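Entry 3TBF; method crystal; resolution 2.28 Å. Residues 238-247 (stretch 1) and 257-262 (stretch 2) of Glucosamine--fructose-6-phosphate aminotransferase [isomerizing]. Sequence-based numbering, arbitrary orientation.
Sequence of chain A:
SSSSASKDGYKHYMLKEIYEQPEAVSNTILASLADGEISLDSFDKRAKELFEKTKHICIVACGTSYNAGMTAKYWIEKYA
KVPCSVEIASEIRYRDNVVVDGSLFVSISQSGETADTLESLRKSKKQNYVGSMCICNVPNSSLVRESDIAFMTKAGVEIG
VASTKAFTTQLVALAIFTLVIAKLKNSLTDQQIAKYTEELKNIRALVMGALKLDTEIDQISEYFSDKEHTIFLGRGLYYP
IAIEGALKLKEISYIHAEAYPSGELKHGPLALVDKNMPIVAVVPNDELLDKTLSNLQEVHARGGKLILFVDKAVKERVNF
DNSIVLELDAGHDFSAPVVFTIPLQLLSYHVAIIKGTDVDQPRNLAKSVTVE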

# COMPACT_ATOMS: atom_id res chain seq x y z
N TYR A 238 1.31 -5.10 -12.55
CA TYR A 238 1.38 -3.76 -13.18
C TYR A 238 0.83 -2.69 -12.25
O TYR A 238 0.91 -1.48 -12.56
CB TYR A 238 0.65 -3.78 -14.54
CG TYR A 238 1.20 -4.91 -15.36
CD1 TYR A 238 2.36 -4.75 -16.08
CD2 TYR A 238 0.63 -6.18 -15.33
CE1 TYR A 238 2.96 -5.82 -16.75
CE2 TYR A 238 1.20 -7.26 -16.02
CZ TYR A 238 2.37 -7.07 -16.71
OH TYR A 238 2.97 -8.10 -17.38
N TYR A 239 0.28 -3.13 -11.11
CA TYR A 239 -0.14 -2.20 -10.10
C TYR A 239 1.07 -1.45 -9.59
O TYR A 239 1.12 -0.22 -9.71
CB TYR A 239 -1.05 -2.84 -9.00
CG TYR A 239 -1.27 -1.97 -7.77
CD1 TYR A 239 -1.58 -0.63 -7.88
CD2 TYR A 239 -1.15 -2.51 -6.49
CE1 TYR A 239 -1.75 0.20 -6.74
CE2 TYR A 239 -1.32 -1.70 -5.33
CZ TYR A 239 -1.62 -0.34 -5.47
OH TYR A 239 -1.80 0.45 -4.35
N PRO A 240 2.10 -2.17 -9.09
CA PRO A 240 3.30 -1.46 -8.66
C PRO A 240 3.95 -0.67 -9.78
O PRO A 240 4.65 0.32 -9.54
CB PRO A 240 4.23 -2.56 -8.18
CG PRO A 240 3.42 -3.79 -7.97
CD PRO A 240 2.11 -3.60 -8.74
N ILE A 241 3.82 -1.13 -11.03
CA ILE A 241 4.37 -0.37 -12.13
C ILE A 241 3.60 0.96 -12.27
O ILE A 241 4.21 2.01 -12.51
CB ILE A 241 4.33 -1.19 -13.43
CG1 ILE A 241 5.28 -2.40 -13.32
CG2 ILE A 241 4.62 -0.33 -14.73
CD1 ILE A 241 6.63 -2.10 -12.88
N ALA A 242 2.28 0.92 -12.09
CA ALA A 242 1.46 2.14 -12.05
C ALA A 242 1.85 3.08 -10.92
O ALA A 242 1.93 4.30 -11.09
CB ALA A 242 -0.06 1.80 -11.98
N ILE A 243 2.08 2.51 -9.75
CA ILE A 243 2.54 3.29 -8.59
C ILE A 243 3.85 3.96 -8.90
O ILE A 243 4.06 5.11 -8.52
CB ILE A 243 2.79 2.40 -7.41
CG1 ILE A 243 1.48 1.82 -6.87
CG2 ILE A 243 3.51 3.16 -6.28
CD1 ILE A 243 1.75 0.94 -5.69
N GLU A 244 4.75 3.26 -9.60
CA GLU A 244 6.03 3.88 -9.95
C GLU A 244 5.85 4.97 -10.97
O GLU A 244 6.47 6.00 -10.85
CB GLU A 244 7.01 2.87 -10.50
CG GLU A 244 8.29 3.50 -10.98
CD GLU A 244 9.25 3.92 -9.88
OE1 GLU A 244 8.88 3.91 -8.69
OE2 GLU A 244 10.40 4.29 -10.19
N GLY A 245 5.03 4.74 -11.99
CA GLY A 245 4.66 5.82 -12.90
C GLY A 245 4.12 7.07 -12.20
O GLY A 245 4.50 8.19 -12.52
N ALA A 246 3.24 6.87 -11.21
CA ALA A 246 2.64 8.02 -10.50
C ALA A 246 3.68 8.71 -9.70
O ALA A 246 3.67 9.91 -9.61
CB ALA A 246 1.46 7.58 -9.59
N LEU A 247 4.57 7.95 -9.09
CA LEU A 247 5.65 8.54 -8.33
C LEU A 247 6.51 9.41 -9.21
O LEU A 247 6.87 10.50 -8.81
CB LEU A 247 6.50 7.43 -7.70
CG LEU A 247 7.77 7.88 -6.98
CD1 LEU A 247 7.29 8.79 -5.79
CD2 LEU A 247 8.61 6.67 -6.52
N ALA A 257 -0.37 12.96 -8.73
CA ALA A 257 -0.58 11.72 -9.43
C ALA A 257 -0.75 10.69 -8.38
O ALA A 257 0.01 10.69 -7.44
CB ALA A 257 0.62 11.40 -10.28
N GLU A 258 -1.73 9.81 -8.54
CA GLU A 258 -1.93 8.71 -7.65
C GLU A 258 -2.33 7.44 -8.38
O GLU A 258 -3.14 7.47 -9.36
CB GLU A 258 -3.05 9.07 -6.67
CG GLU A 258 -3.11 8.08 -5.51
CD GLU A 258 -4.23 8.38 -4.54
OE1 GLU A 258 -5.03 9.29 -4.89
OE2 GLU A 258 -4.33 7.69 -3.48
N ALA A 259 -1.80 6.31 -7.88
CA ALA A 259 -2.06 4.99 -8.46
C ALA A 259 -3.04 4.19 -7.65
O ALA A 259 -2.98 4.18 -6.42
CB ALA A 259 -0.78 4.21 -8.61
N TYR A 260 -3.91 3.48 -8.36
CA TYR A 260 -4.89 2.58 -7.74
C TYR A 260 -4.83 1.23 -8.45
O TYR A 260 -4.62 1.19 -9.66
CB TYR A 260 -6.28 3.15 -7.89
CG TYR A 260 -6.53 4.42 -7.06
CD1 TYR A 260 -7.00 4.35 -5.74
CD2 TYR A 260 -6.36 5.68 -7.63
CE1 TYR A 260 -7.25 5.49 -5.02
CE2 TYR A 260 -6.58 6.82 -6.92
CZ TYR A 260 -7.05 6.74 -5.62
OH TYR A 260 -7.31 7.93 -4.93
N PRO A 261 -4.96 0.12 -7.69
CA PRO A 261 -5.13 -1.18 -8.36
C PRO A 261 -6.46 -1.10 -9.06
O PRO A 261 -7.42 -0.64 -8.44
CB PRO A 261 -5.21 -2.19 -7.20
CG PRO A 261 -5.21 -1.43 -5.92
CD PRO A 261 -5.25 0.05 -6.24
N SER A 262 -6.52 -1.49 -10.32
CA SER A 262 -7.74 -1.27 -11.10
C SER A 262 -9.02 -1.88 -10.51
O SER A 262 -10.11 -1.36 -10.72
CB SER A 262 -7.53 -1.78 -12.51
OG SER A 262 -6.26 -1.36 -12.98

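What fills the centre of the contact? The methyl of Ala259 does, pointing from the strand toward the helix and settling among Ala242, Ile243 and Ala246. Ala259 CB lies 3.4 Å from Ile243 CA and 3.7 Å from Ile243 CG1, so it meets the helix backbone as well as a side chain. Ala259 CB is also 4.2 Å from both Ala242 CB and Ala246 CB. A methyl suits this place because it fills the small space between the two backbones, whose axes come within 6.9 Å of each other. Ile243 points sideways, with chi1 in m and chi2 in t, and lends its CG1 to the flank of the alanine cluster.

How does the packing continue along the two segments? Helix and strand run nearly antiparallel, at 174°, so later helix residues meet earlier strand residues. Ala246 and Ala257 point toward each other's stretch, their CB atoms 4.0 Å apart, and Ala257 CB also rests 3.5 Å from Ala246 O. Ala246 CB reaches the strand backbone too, lying 3.9 Å from Ala259 N. Two methyls fit between backbones this close: Ala246 CA and Ala257 CA are 5.0 Å apart.

What closes the other end? Here a large aromatic ring meets a proline. Tyr239 points toward the strand with chi1 in t, which lays its ring against Pro261. Pro261 CG sits 3.8 Å from the centroid of the Tyr239 ring and only 13° off the ring normal, a CH-pi contact over the face. Tyr239 CE1 approaches Pro261 CD at 3.5 Å and Pro261 N at 3.3 Å. Proline suits this partner because its compact ring offers C-H groups to the aromatic surface. Ala259 O, 4.2 Å from Tyr239 CE1, lies instead at the ring's edge, near its plane.

Where do the polar groups enter? They do not bridge the stretches: no hydrogen bond crosses the contact, and its 331 Å² of buried surface, both sides summed, rests on packing. The helix satisfies much of its own backbone, as in Ile243 N to Tyr239 O at 2.9 Å and Ala246 N to Ala242 O at 2.9 Å. On the strand, Glu258 and Tyr260 alternate with the inward alanines and point away from the helix. Tyr260 OH donates a weak hydrogen bond to Glu258 OE1 at 2.7 Å, pairing the two polar ends outside the apolar seam.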